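PDB 5TXE: AtxE2 from Asticcacaulis excentricus, which hydrolyses the isopeptide bond of the lasso peptides astexin-2 and astexin-3, opening these threaded molecules into linear peptides. Local coordinates for residues I173-W178 / A250-K255; S187-F192 / E225-V230; L405-R410 / E504-D509; S417-P422 / G461-S466; C551-F556 / A587-V592. The protein carries 1 engineered substitution. All coordinates share one frame; numbering follows the deposited sequence.

Contact 1 of 5, residues I173-W178 / A250-K255; sequences IEDVQW and ARLREK
The last turn of helix 246-253 lies against strand 173-178. A250 starts the segment, and its O accepts the backbone N-H of E254, where the chain leaves the helix. The R251 chain runs out to the end of the strand and bends at chi3 (-59°). This leaves NH1 3.7 Å from W178 O, while NH2 bonds to L179 O. L252 carries the contact. With CG anti to its backbone N (chi1 -173°), it lays CD1 against the strand. There CD1 meets Q177 CG at 3.4 Å, a tight fit. The same methyl lies 3.8 Å from V176 C and also touches the carboxylate end of D175, whose side chain runs alongside L252, pointing the other way. Q177 folds back at chi2 (-81°), which brings its amide round to a water. That water accepts from Q177 NE2 at 3.1 Å. It donates to D175 OD2 and to L252 O, each at 2.9 Å. A carbonyl near the helix end thus gets a donor through solvent. The other carboxylate oxygen, D175 OD1, pairs with R133 and takes a weak bond from V176 N. Strand 173-178 is an outermost strand of a four-stranded antiparallel sheet, and helix 246-253 follows the opposite outermost strand, 240-243. This is a blade of the beta-propeller domain found in prolyl oligopeptidases, with a helix in the link to the next blade.

Contact 2 of 5, residues S187-F192 / E225-V230; sequences SGRPGF and EPISIV
The R189 guanidinium is met at its edge, in plane, by E225 OE2 and by a water. The loop 225-229 leads into strand 230-235, which pairs with 183-188 in a propeller blade, just where the chain turns into helix 190-202. R189 NH1 is 3.9 Å from E225 OE2, a long salt bridge, and the two flat groups are turned 26° apart. A water bridges the gap. It accepts from R189 NH1 at 2.8 Å and donates to both E225 OE2 and I227 O. NE of R189 makes a stronger ion pair with E174, and NH1 also bonds to A119 O. E225 lies about 9 Å, side chain to side chain, from W116, which binds astexin-3. The R189 methylenes lie along the other segment: CG is 3.5 Å from S228 O, and CB and CD touch I227 CG2. An alanine here would remove the guanidinium, with its water bridge to E225 and I227, and the CG and CD contacts, and would probably loosen the hold on 225-230. I227 CG2 also reaches F192 N, and P190 CG packs on V230 CG2. G188 and V230 form an antiparallel hydrogen-bonded pair. Its straighter bond runs from V230 N to G188 O, 2.9 Å long and 172° at the hydrogen.

Contact 3 of 5, residues L405-R410 / E504-D509; sequences LTLRNR and EDLIDD
Apolar contacts join the sheet to the helix. L407 and L506 cross obliquely, and their CD2 methyls meet at 3.5 Å, closer than usual for carbon. L407 gets there with CG wedged over the backbone, close to both N and C (chi1 62°). L405 CD1 adds a looser touch on L506 CD2 at 4.2 Å. The segment axes approach to 9.8 Å, and strand and helix run at 121°. This is helix 494-512 lying on the edge strand 401-408 of the alpha/beta-hydrolase sheet. Hydrogen bonding across the contact is weak. R410 N reaches D505 OD2 at 3.3 Å, and N409 CB lies beside the same oxygen. N409 turns its amide elsewhere, to N411, I413 and T502. The ionic part is a network of R410, E504 and D505. R410 NH2 faces E504 OE1 at 3.3 Å, with the carboxylate at the guanidinium edge but the bond bent. NH1 pairs with D505 OD1, though the place of both atoms, and so the exact pairing, is uncertain. R410 thus sits beside two acids of one helix, E504 and D505; D508 is farther off and pairs with R542. A positive charge near E504 and D505 would probably ease the repulsion between them.

Contact 4 of 5, residues S417-P422 / G461-S466; sequences SDLVLP and GFAVLS
Strands 414-421 and 463-467 are antiparallel neighbours in the alpha/beta-hydrolase sheet. The tight part runs from D418 to V420 against V464 to S466. Here four backbone bonds tie the strands. D418 N donates to S466 O at 2.9 Å, from above the carbonyl plane, and the return bond from S466 N to D418 O lies nearly along the C=O axis. V420 N reaches V464 O at 2.8 Å, and V464 N reaches V420 O at 3.0 Å. D418, V420, V464 and S466 share one face, where V420 CB and V464 CB sit 4.1 Å apart and helix 454-459 packs over both valines. L419 and L465 point to the other face. L465 has CG anti to its backbone N (chi1 178°), which lays CD1 back over S417 CB at 3.8 Å. The looser end lies toward P422 and G461. There backbone bonds give way to van der Waals contact: P422 CD rests 3.6 Å from F462 O. L421 CD2 touches A463 CB. G461, partly exposed, closes helix 454-459 with a Schellman motif at positive phi (105°), where a CB would press on the preceding carbonyl. At the tight end the polar groups are buried but paired. S440 OG bonds to both D418 OD2 and S466 OG, and D418 OD1 pairs with R404. The arginine would probably help keep this buried aspartate charged.

Contact 5 of 5, residues C551-F556 / A587-V592; sequences CCTDSF and AATSFV
This is a buried meeting of two loops, each leading into a short helix, within the crossover between strands 545-548 and 602-607 of the hydrolase sheet. The central bond runs from T589 OG1 to T553 O, 2.7 Å long. The donor stands above the carbonyl plane, 38° out of it. T589 turns OG1 over its own backbone, near both N and C (chi1 60°), and OG1 lies 3.5 Å from T553 CG2. An alanine here would lack OG1 and CG2, and would probably weaken the tie to T553 O and the packing on T553 CG2. T553 OG1 bonds to H534. A water ties the backbones further, accepting from T553 N at 2.9 Å and donating to T589 O. It also sits over the centre of the F591 ring, 3.7 Å above its plane. The ring is flanked by sulfur as well. C551 and C552 are joined by a disulfide between adjacent residues, with a cis peptide between them. C551 SG comes to 3.5 Å from F591 CD2, obliquely, and C552 SG lies 4.1 Å from the same carbon. D554 CB packs on S590 CB at 3.8 Å. Both residues are helix N-caps. S590 OG bonds to V593 N and to D581. The D554 side chain caps a backbone N in the next turn, and its OD1 also meets T557 OG1. A second water links D554 OD2 to V592 N. The arrangement is a vicinal disulfide with sulfur-aromatic contacts, its C551 side chain about 8 Å from that of E610, the probable charge-relay acid of this serine hydrolase.

In the fold
From the N terminus, contacts 1 and 2 come first, in the propeller. Contact 1 closes a loop from strand 173-178 to helix 246-253. Contact 2 closes a smaller loop within it, at the start of helix 190-202. The two touch, through E174 with R189 and L252 with S187, and both belong to one blade. In the hydrolase domain, contact 3 ties helix 494-512 to the edge strand 401-408. Contact 4 closes within that span and pairs two strands of the same sheet. They meet where L405 and L506 pack on L465. Contact 5 follows in series and closes a short loop in the crossover between strands 545-548 and 602-607, its centre about 27 Å from that of contact 3.

Contact 1 of 5, residues I173-W178 / A250-K255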
# COMPACT_ATOMS: atom_id res chain seq x y z
N ILE A 173 20.91 -9.72 -3.40
CA ILE A 173 21.38 -8.43 -3.84
C ILE A 173 20.25 -7.45 -3.54
O ILE A 173 19.09 -7.73 -3.87
CB ILE A 173 21.65 -8.39 -5.33
CG1 ILE A 173 22.63 -9.48 -5.77
CG2 ILE A 173 22.16 -7.00 -5.73
CD1 ILE A 173 23.81 -9.66 -4.84
N GLU A 174 20.60 -6.27 -3.03
CA GLU A 174 19.59 -5.26 -2.63
C GLU A 174 19.46 -4.10 -3.57
O GLU A 174 18.46 -3.42 -3.54
CB GLU A 174 19.88 -4.75 -1.20
CG GLU A 174 19.61 -5.87 -0.19
CD GLU A 174 20.00 -5.58 1.25
OE1 GLU A 174 20.23 -4.39 1.60
OE2 GLU A 174 20.06 -6.56 2.04
N ASP A 175 20.49 -3.85 -4.41
CA ASP A 175 20.43 -2.76 -5.37
C ASP A 175 21.59 -2.90 -6.36
O ASP A 175 22.57 -3.59 -6.09
CB ASP A 175 20.59 -1.39 -4.67
CG ASP A 175 19.89 -0.25 -5.41
OD1 ASP A 175 19.36 -0.41 -6.55
OD2 ASP A 175 19.91 0.86 -4.87
N VAL A 176 21.47 -2.18 -7.45
CA VAL A 176 22.43 -2.23 -8.53
C VAL A 176 22.34 -0.95 -9.40
O VAL A 176 21.26 -0.38 -9.56
CB VAL A 176 22.15 -3.49 -9.39
CG1 VAL A 176 20.76 -3.40 -10.04
CG2 VAL A 176 23.24 -3.68 -10.44
N GLN A 177 23.47 -0.49 -9.92
CA GLN A 177 23.54 0.57 -10.94
C GLN A 177 24.68 0.24 -11.92
O GLN A 177 25.64 -0.45 -11.56
CB GLN A 177 23.90 1.93 -10.36
CG GLN A 177 22.88 2.54 -9.45
CD GLN A 177 21.71 3.26 -10.14
OE1 GLN A 177 21.72 3.62 -11.37
NE2 GLN A 177 20.66 3.51 -9.32
N TRP A 178 24.59 0.80 -13.13
CA TRP A 178 25.67 0.77 -14.10
C TRP A 178 26.70 1.85 -13.76
O TRP A 178 26.33 2.98 -13.51
CB TRP A 178 25.11 1.05 -15.47
CG TRP A 178 24.12 0.05 -15.94
CD1 TRP A 178 22.74 0.09 -15.80
CD2 TRP A 178 24.40 -1.14 -16.67
NE1 TRP A 178 22.18 -1.00 -16.41
CE2 TRP A 178 23.18 -1.77 -16.94
CE3 TRP A 178 25.59 -1.71 -17.15
CZ2 TRP A 178 23.10 -2.95 -17.64
CZ3 TRP A 178 25.52 -2.90 -17.83
CH2 TRP A 178 24.27 -3.50 -18.08
N ALA A 250 28.98 6.21 -3.46
CA ALA A 250 27.99 7.29 -3.44
C ALA A 250 27.08 7.28 -4.70
O ALA A 250 25.90 7.57 -4.60
CB ALA A 250 28.68 8.62 -3.24
N ARG A 251 27.59 6.92 -5.88
CA ARG A 251 26.68 6.80 -7.08
C ARG A 251 25.55 5.77 -6.88
O ARG A 251 24.53 5.78 -7.60
CB ARG A 251 27.42 6.51 -8.42
CG ARG A 251 27.11 7.56 -9.51
CD ARG A 251 27.31 7.18 -10.98
NE ARG A 251 28.68 6.78 -11.30
CZ ARG A 251 29.06 6.32 -12.50
NH1 ARG A 251 28.16 6.19 -13.49
NH2 ARG A 251 30.33 5.97 -12.72
N LEU A 252 25.74 4.84 -5.95
CA LEU A 252 24.69 3.90 -5.62
C LEU A 252 23.89 4.37 -4.38
O LEU A 252 22.68 4.27 -4.39
CB LEU A 252 25.26 2.48 -5.44
CG LEU A 252 24.30 1.29 -5.25
CD1 LEU A 252 23.39 1.14 -6.42
CD2 LEU A 252 25.02 -0.03 -5.07
N ARG A 253 24.58 4.86 -3.36
CA ARG A 253 23.99 5.23 -2.06
C ARG A 253 23.08 6.48 -2.12
O ARG A 253 21.98 6.48 -1.56
CB ARG A 253 25.11 5.50 -1.05
CG ARG A 253 24.88 4.90 0.31
CD ARG A 253 25.90 5.31 1.37
NE ARG A 253 25.24 5.25 2.68
CZ ARG A 253 24.84 4.12 3.29
NH1 ARG A 253 25.07 2.91 2.76
NH2 ARG A 253 24.21 4.18 4.46
N GLU A 254 23.54 7.54 -2.78
CA GLU A 254 22.78 8.78 -2.89
C GLU A 254 21.54 8.56 -3.77
O GLU A 254 21.64 7.99 -4.84
CB GLU A 254 23.61 9.91 -3.53
CG GLU A 254 24.68 10.58 -2.67
CD GLU A 254 25.41 11.68 -3.44
OE1 GLU A 254 24.72 12.61 -3.95
OE2 GLU A 254 26.66 11.63 -3.57
N LYS A 255 20.39 9.01 -3.31
CA LYS A 255 19.20 9.07 -4.16
C LYS A 255 18.85 10.53 -4.53
O LYS A 255 18.97 11.43 -3.72
CB LYS A 255 18.02 8.43 -3.42
CG LYS A 255 16.75 8.33 -4.27
CD LYS A 255 15.53 8.00 -3.41
CE LYS A 255 15.44 6.49 -3.20
NZ LYS A 255 14.54 6.13 -2.08
O HOH W 1 20.68 3.26 -6.26

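Contact 2 of 5, residues S187-F192 / E225-V230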
# COMPACT_ATOMS: atom_id res chain seq x y z
N SER A 187 24.99 -3.96 -4.11
CA SER A 187 25.02 -3.93 -2.65
C SER A 187 24.27 -5.09 -2.03
O SER A 187 23.42 -5.71 -2.68
CB SER A 187 24.38 -2.64 -2.14
OG SER A 187 23.03 -2.53 -2.53
N GLY A 188 24.57 -5.37 -0.78
CA GLY A 188 23.77 -6.32 0.04
C GLY A 188 24.43 -6.56 1.38
O GLY A 188 25.37 -5.85 1.71
N ARG A 189 24.00 -7.61 2.11
CA ARG A 189 24.38 -7.77 3.48
C ARG A 189 24.85 -9.17 3.85
O ARG A 189 24.14 -9.91 4.52
CB ARG A 189 23.22 -7.32 4.39
CG ARG A 189 22.91 -5.82 4.24
CD ARG A 189 21.78 -5.31 5.14
NE ARG A 189 20.54 -5.99 4.84
CZ ARG A 189 19.47 -5.96 5.63
NH1 ARG A 189 19.49 -5.27 6.76
NH2 ARG A 189 18.39 -6.61 5.29
N PRO A 190 26.09 -9.50 3.50
CA PRO A 190 26.58 -10.80 3.90
C PRO A 190 26.57 -10.93 5.39
O PRO A 190 26.48 -12.03 5.90
CB PRO A 190 28.04 -10.80 3.38
CG PRO A 190 28.36 -9.36 3.10
CD PRO A 190 27.06 -8.76 2.67
N GLY A 191 26.69 -9.82 6.12
CA GLY A 191 26.64 -9.91 7.61
C GLY A 191 25.31 -10.51 8.12
O GLY A 191 25.23 -11.06 9.22
N PHE A 192 24.25 -10.35 7.35
CA PHE A 192 22.94 -10.80 7.76
C PHE A 192 22.97 -12.31 7.70
O PHE A 192 22.51 -12.98 8.61
CB PHE A 192 21.84 -10.22 6.86
CG PHE A 192 20.48 -10.66 7.26
CD1 PHE A 192 19.99 -11.88 6.84
CD2 PHE A 192 19.70 -9.89 8.09
CE1 PHE A 192 18.72 -12.30 7.23
CE2 PHE A 192 18.46 -10.31 8.48
CZ PHE A 192 17.94 -11.51 8.06
N GLU A 225 19.99 -5.21 14.13
CA GLU A 225 20.92 -4.16 13.71
C GLU A 225 22.04 -4.01 14.76
O GLU A 225 21.80 -4.28 15.92
CB GLU A 225 20.14 -2.86 13.57
CG GLU A 225 19.28 -2.81 12.32
CD GLU A 225 20.12 -2.87 11.04
OE1 GLU A 225 21.37 -2.68 11.09
OE2 GLU A 225 19.53 -3.08 9.97
N PRO A 226 23.25 -3.55 14.42
CA PRO A 226 23.59 -2.99 13.10
C PRO A 226 24.12 -4.09 12.22
O PRO A 226 24.90 -4.92 12.66
CB PRO A 226 24.74 -2.02 13.44
CG PRO A 226 25.46 -2.70 14.59
CD PRO A 226 24.38 -3.46 15.38
N ILE A 227 23.70 -4.10 10.97
CA ILE A 227 24.29 -4.98 10.00
C ILE A 227 24.67 -4.09 8.82
O ILE A 227 23.81 -3.41 8.26
CB ILE A 227 23.26 -6.00 9.46
CG1 ILE A 227 22.83 -6.99 10.52
CG2 ILE A 227 23.82 -6.75 8.26
CD1 ILE A 227 23.92 -7.88 11.10
N SER A 228 25.93 -4.12 8.40
CA SER A 228 26.37 -3.22 7.35
C SER A 228 26.06 -3.70 5.94
O SER A 228 25.98 -4.90 5.66
CB SER A 228 27.89 -3.09 7.38
OG SER A 228 28.38 -2.97 8.68
N ILE A 229 26.01 -2.71 5.06
CA ILE A 229 25.86 -2.94 3.67
C ILE A 229 27.26 -2.96 3.03
O ILE A 229 28.08 -2.15 3.38
CB ILE A 229 25.04 -1.81 3.09
CG1 ILE A 229 23.68 -1.79 3.78
CG2 ILE A 229 24.85 -2.01 1.59
CD1 ILE A 229 22.75 -0.70 3.26
N VAL A 230 27.51 -3.92 2.13
CA VAL A 230 28.79 -4.15 1.46
C VAL A 230 28.56 -3.87 -0.01
O VAL A 230 27.47 -4.15 -0.55
CB VAL A 230 29.22 -5.59 1.70
CG1 VAL A 230 30.24 -6.11 0.71
CG2 VAL A 230 29.75 -5.73 3.10
O HOH W 2 21.11 -3.30 7.85
O HOH W 3 27.23 -7.16 5.77

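Contact 3 of 5, residues L405-R410 / E504-D509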
# COMPACT_ATOMS: atom_id res chain seq x y z
N LEU A 405 -18.29 11.09 -3.02
CA LEU A 405 -19.05 11.70 -1.94
C LEU A 405 -18.14 12.64 -1.19
O LEU A 405 -16.94 12.34 -1.00
CB LEU A 405 -19.54 10.67 -0.89
CG LEU A 405 -20.40 9.50 -1.34
CD1 LEU A 405 -20.54 8.51 -0.19
CD2 LEU A 405 -21.76 9.98 -1.77
N THR A 406 -18.74 13.72 -0.67
CA THR A 406 -18.04 14.67 0.14
C THR A 406 -18.90 15.17 1.25
O THR A 406 -20.11 15.40 1.10
CB THR A 406 -17.60 15.89 -0.68
OG1 THR A 406 -18.74 16.46 -1.29
CG2 THR A 406 -16.56 15.53 -1.78
N LEU A 407 -18.27 15.33 2.39
CA LEU A 407 -18.94 15.90 3.50
C LEU A 407 -17.92 16.43 4.51
O LEU A 407 -16.70 16.20 4.37
CB LEU A 407 -19.93 14.93 4.13
CG LEU A 407 -19.45 13.61 4.75
CD1 LEU A 407 -18.81 13.78 6.13
CD2 LEU A 407 -20.67 12.69 4.87
N ARG A 408 -18.42 17.19 5.48
CA ARG A 408 -17.60 17.66 6.54
C ARG A 408 -18.14 16.86 7.67
O ARG A 408 -19.36 16.74 7.78
CB ARG A 408 -17.77 19.15 6.78
CG ARG A 408 -16.70 19.69 7.72
CD ARG A 408 -16.82 21.20 7.91
NE ARG A 408 -16.47 22.01 6.74
CZ ARG A 408 -15.23 22.31 6.37
NH1 ARG A 408 -14.17 21.82 7.01
NH2 ARG A 408 -15.03 23.07 5.30
N ASN A 409 -17.26 16.29 8.47
CA ASN A 409 -17.72 15.43 9.53
C ASN A 409 -18.03 16.25 10.76
O ASN A 409 -17.77 17.47 10.79
CB ASN A 409 -16.74 14.25 9.78
CG ASN A 409 -15.47 14.62 10.51
OD1 ASN A 409 -15.33 15.70 11.07
ND2 ASN A 409 -14.47 13.70 10.49
N ARG A 410 -18.56 15.58 11.78
CA ARG A 410 -18.96 16.25 13.01
C ARG A 410 -17.80 16.92 13.75
O ARG A 410 -18.01 17.81 14.56
CB ARG A 410 -19.81 15.31 13.90
CG ARG A 410 -19.32 13.88 14.23
CD ARG A 410 -20.22 13.32 15.34
NE ARG A 410 -20.76 11.97 15.24
CZ ARG A 410 -21.65 11.52 14.35
NH1 ARG A 410 -22.05 12.29 13.37
NH2 ARG A 410 -22.10 10.28 14.44
N GLU A 504 -20.31 6.67 10.46
CA GLU A 504 -21.69 6.89 10.82
C GLU A 504 -22.28 8.11 10.05
O GLU A 504 -23.39 8.01 9.54
CB GLU A 504 -21.85 7.03 12.32
CG GLU A 504 -21.59 5.71 13.08
CD GLU A 504 -21.56 5.88 14.60
OE1 GLU A 504 -21.60 7.04 15.10
OE2 GLU A 504 -21.53 4.84 15.32
N ASP A 505 -21.51 9.17 9.85
CA ASP A 505 -21.96 10.30 9.01
C ASP A 505 -22.21 9.87 7.58
O ASP A 505 -23.24 10.19 7.00
CB ASP A 505 -20.93 11.44 9.02
CG ASP A 505 -20.73 12.04 10.41
OD1 ASP A 505 -21.66 11.95 11.23
OD2 ASP A 505 -19.65 12.61 10.71
N LEU A 506 -21.29 9.09 7.01
CA LEU A 506 -21.48 8.65 5.64
C LEU A 506 -22.69 7.75 5.50
O LEU A 506 -23.42 7.81 4.50
CB LEU A 506 -20.25 7.94 5.08
CG LEU A 506 -19.08 8.87 4.93
CD1 LEU A 506 -17.74 8.10 4.86
CD2 LEU A 506 -19.29 9.71 3.67
N ILE A 507 -22.86 6.87 6.47
CA ILE A 507 -23.97 5.95 6.41
C ILE A 507 -25.26 6.77 6.49
O ILE A 507 -26.20 6.52 5.74
CB ILE A 507 -23.91 4.92 7.56
CG1 ILE A 507 -22.73 3.94 7.34
CG2 ILE A 507 -25.17 4.12 7.67
CD1 ILE A 507 -22.47 3.08 8.55
N ASP A 508 -25.32 7.69 7.45
CA ASP A 508 -26.51 8.54 7.61
C ASP A 508 -26.81 9.31 6.35
O ASP A 508 -27.96 9.43 5.97
CB ASP A 508 -26.35 9.53 8.76
CG ASP A 508 -26.40 8.86 10.14
OD1 ASP A 508 -26.87 7.69 10.24
OD2 ASP A 508 -25.96 9.48 11.13
N ASP A 509 -25.79 9.81 5.68
CA ASP A 509 -26.01 10.49 4.42
C ASP A 509 -26.68 9.58 3.41
O ASP A 509 -27.65 9.96 2.76
CB ASP A 509 -24.65 10.99 3.87
CG ASP A 509 -24.77 11.78 2.54
OD1 ASP A 509 -25.14 12.96 2.58
OD2 ASP A 509 -24.46 11.25 1.45

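Contact 4 of 5, residues S417-P422 / G461-S466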
# COMPACT_ATOMS: atom_id res chain seq x y z
N SER A 417 -15.12 10.08 0.02
CA SER A 417 -15.17 8.65 -0.19
C SER A 417 -15.87 8.37 -1.48
O SER A 417 -16.43 9.29 -2.05
CB SER A 417 -15.91 8.00 0.96
OG SER A 417 -15.13 8.06 2.14
N ASP A 418 -15.82 7.14 -1.98
CA ASP A 418 -16.47 6.77 -3.23
C ASP A 418 -17.62 5.83 -3.00
O ASP A 418 -17.50 4.91 -2.22
CB ASP A 418 -15.45 6.20 -4.22
CG ASP A 418 -14.48 7.29 -4.78
OD1 ASP A 418 -14.97 8.32 -5.33
OD2 ASP A 418 -13.22 7.14 -4.66
N LEU A 419 -18.77 6.12 -3.61
CA LEU A 419 -19.93 5.30 -3.59
C LEU A 419 -19.93 4.52 -4.90
O LEU A 419 -19.80 5.09 -5.97
CB LEU A 419 -21.16 6.14 -3.44
CG LEU A 419 -22.47 5.38 -3.60
CD1 LEU A 419 -22.64 4.36 -2.49
CD2 LEU A 419 -23.69 6.32 -3.63
N VAL A 420 -20.10 3.20 -4.80
CA VAL A 420 -20.16 2.37 -5.97
C VAL A 420 -21.49 1.68 -5.99
O VAL A 420 -21.89 1.11 -4.98
CB VAL A 420 -19.07 1.32 -5.92
CG1 VAL A 420 -18.97 0.54 -7.22
CG2 VAL A 420 -17.73 1.98 -5.56
N LEU A 421 -22.21 1.73 -7.11
CA LEU A 421 -23.54 1.12 -7.17
C LEU A 421 -23.59 0.03 -8.20
O LEU A 421 -22.88 0.07 -9.18
CB LEU A 421 -24.60 2.16 -7.51
CG LEU A 421 -24.69 3.26 -6.44
CD1 LEU A 421 -25.48 4.49 -6.92
CD2 LEU A 421 -25.33 2.71 -5.19
N PRO A 422 -24.47 -0.93 -8.01
CA PRO A 422 -24.57 -1.99 -9.00
C PRO A 422 -24.89 -1.44 -10.37
O PRO A 422 -25.59 -0.45 -10.46
CB PRO A 422 -25.74 -2.82 -8.53
CG PRO A 422 -25.93 -2.46 -7.10
CD PRO A 422 -25.45 -1.07 -6.93
N GLY A 461 -24.88 -6.83 -6.18
CA GLY A 461 -26.09 -6.19 -5.68
C GLY A 461 -25.93 -5.33 -4.44
O GLY A 461 -26.90 -4.89 -3.87
N PHE A 462 -24.69 -5.10 -4.00
CA PHE A 462 -24.44 -4.23 -2.86
C PHE A 462 -24.10 -2.83 -3.31
O PHE A 462 -23.51 -2.63 -4.37
CB PHE A 462 -23.26 -4.75 -2.04
CG PHE A 462 -23.51 -6.06 -1.40
CD1 PHE A 462 -24.16 -6.11 -0.19
CD2 PHE A 462 -23.11 -7.22 -2.01
CE1 PHE A 462 -24.41 -7.33 0.40
CE2 PHE A 462 -23.34 -8.45 -1.43
CZ PHE A 462 -23.98 -8.51 -0.23
N ALA A 463 -24.49 -1.84 -2.49
CA ALA A 463 -23.84 -0.55 -2.51
C ALA A 463 -22.55 -0.75 -1.78
O ALA A 463 -22.52 -1.47 -0.76
CB ALA A 463 -24.66 0.50 -1.77
N VAL A 464 -21.49 -0.15 -2.29
CA VAL A 464 -20.18 -0.25 -1.68
C VAL A 464 -19.66 1.16 -1.41
O VAL A 464 -19.68 2.02 -2.29
CB VAL A 464 -19.17 -0.99 -2.57
CG1 VAL A 464 -17.85 -1.14 -1.83
CG2 VAL A 464 -19.69 -2.32 -2.97
N LEU A 465 -19.26 1.38 -0.19
CA LEU A 465 -18.62 2.59 0.19
C LEU A 465 -17.14 2.30 0.28
O LEU A 465 -16.69 1.59 1.18
CB LEU A 465 -19.15 3.09 1.52
CG LEU A 465 -18.52 4.35 2.07
CD1 LEU A 465 -18.78 5.55 1.21
CD2 LEU A 465 -19.08 4.59 3.47
N SER A 466 -16.40 2.88 -0.63
CA SER A 466 -14.96 2.87 -0.62
C SER A 466 -14.51 4.08 0.18
O SER A 466 -14.43 5.20 -0.33
CB SER A 466 -14.43 2.91 -2.05
OG SER A 466 -13.03 2.84 -2.08

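Contact 5 of 5, residues C551-F556 / A587-V592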
# COMPACT_ATOMS: atom_id res chain seq x y z
N CYS A 551 -6.94 -10.20 13.70
CA CYS A 551 -7.44 -9.97 15.02
C CYS A 551 -6.25 -10.33 15.96
O CYS A 551 -5.40 -11.16 15.60
CB CYS A 551 -8.68 -10.84 15.23
SG CYS A 551 -9.79 -10.25 16.54
N CYS A 552 -6.09 -9.67 17.10
CA CYS A 552 -7.08 -8.70 17.66
C CYS A 552 -6.40 -7.44 18.12
O CYS A 552 -5.16 -7.35 18.18
CB CYS A 552 -7.77 -9.34 18.86
SG CYS A 552 -8.82 -10.74 18.36
N THR A 553 -7.20 -6.45 18.45
CA THR A 553 -6.64 -5.25 19.04
C THR A 553 -6.73 -5.37 20.55
O THR A 553 -7.75 -4.93 21.16
CB THR A 553 -7.37 -4.00 18.51
OG1 THR A 553 -7.42 -4.04 17.08
CG2 THR A 553 -6.68 -2.77 19.01
N ASP A 554 -5.73 -6.01 21.14
CA ASP A 554 -5.78 -6.42 22.55
C ASP A 554 -4.39 -6.57 23.08
O ASP A 554 -3.43 -6.51 22.29
CB ASP A 554 -6.66 -7.68 22.78
CG ASP A 554 -6.08 -9.00 22.17
OD1 ASP A 554 -5.05 -9.00 21.45
OD2 ASP A 554 -6.73 -10.08 22.40
N SER A 555 -4.24 -6.70 24.40
CA SER A 555 -2.91 -6.81 24.99
C SER A 555 -2.20 -8.07 24.53
O SER A 555 -0.98 -8.06 24.35
CB SER A 555 -2.90 -6.78 26.54
OG SER A 555 -3.70 -7.84 27.02
N PHE A 556 -2.96 -9.14 24.33
CA PHE A 556 -2.32 -10.37 23.94
C PHE A 556 -1.56 -10.16 22.63
O PHE A 556 -0.36 -10.43 22.51
CB PHE A 556 -3.33 -11.46 23.79
CG PHE A 556 -2.71 -12.74 23.30
CD1 PHE A 556 -1.93 -13.48 24.12
CD2 PHE A 556 -2.89 -13.17 22.01
CE1 PHE A 556 -1.34 -14.65 23.69
CE2 PHE A 556 -2.30 -14.33 21.55
CZ PHE A 556 -1.52 -15.11 22.41
N ALA A 587 -10.30 -1.95 27.00
CA ALA A 587 -11.74 -2.20 27.11
C ALA A 587 -12.53 -1.74 25.90
O ALA A 587 -13.61 -2.28 25.60
CB ALA A 587 -12.27 -1.47 28.33
N ALA A 588 -11.99 -0.78 25.17
CA ALA A 588 -12.70 -0.30 23.98
C ALA A 588 -12.54 -1.19 22.77
O ALA A 588 -13.26 -0.99 21.79
CB ALA A 588 -12.15 1.08 23.63
N THR A 589 -11.57 -2.12 22.79
CA THR A 589 -11.27 -2.93 21.60
C THR A 589 -11.06 -4.45 21.79
O THR A 589 -11.17 -5.16 20.82
CB THR A 589 -10.00 -2.46 20.87
OG1 THR A 589 -8.88 -2.56 21.76
CG2 THR A 589 -10.12 -1.03 20.36
N SER A 590 -10.79 -4.92 23.00
CA SER A 590 -10.47 -6.32 23.23
C SER A 590 -11.70 -7.18 23.06
O SER A 590 -12.73 -6.94 23.71
CB SER A 590 -9.86 -6.56 24.59
OG SER A 590 -10.03 -7.93 24.93
N PHE A 591 -11.59 -8.18 22.19
CA PHE A 591 -12.66 -9.17 22.06
C PHE A 591 -12.72 -10.15 23.23
O PHE A 591 -13.77 -10.74 23.49
CB PHE A 591 -12.56 -9.94 20.74
CG PHE A 591 -12.95 -9.15 19.53
CD1 PHE A 591 -13.50 -7.89 19.61
CD2 PHE A 591 -12.77 -9.69 18.29
CE1 PHE A 591 -13.89 -7.21 18.46
CE2 PHE A 591 -13.11 -9.01 17.14
CZ PHE A 591 -13.67 -7.77 17.22
N VAL A 592 -11.63 -10.33 23.95
CA VAL A 592 -11.70 -11.17 25.15
C VAL A 592 -12.59 -10.46 26.21
O VAL A 592 -13.53 -11.04 26.71
CB VAL A 592 -10.28 -11.45 25.73
CG1 VAL A 592 -10.34 -12.26 27.05
CG2 VAL A 592 -9.47 -12.22 24.72
O HOH W 4 -9.95 -6.95 19.03
O HOH W 5 -9.23 -9.91 22.10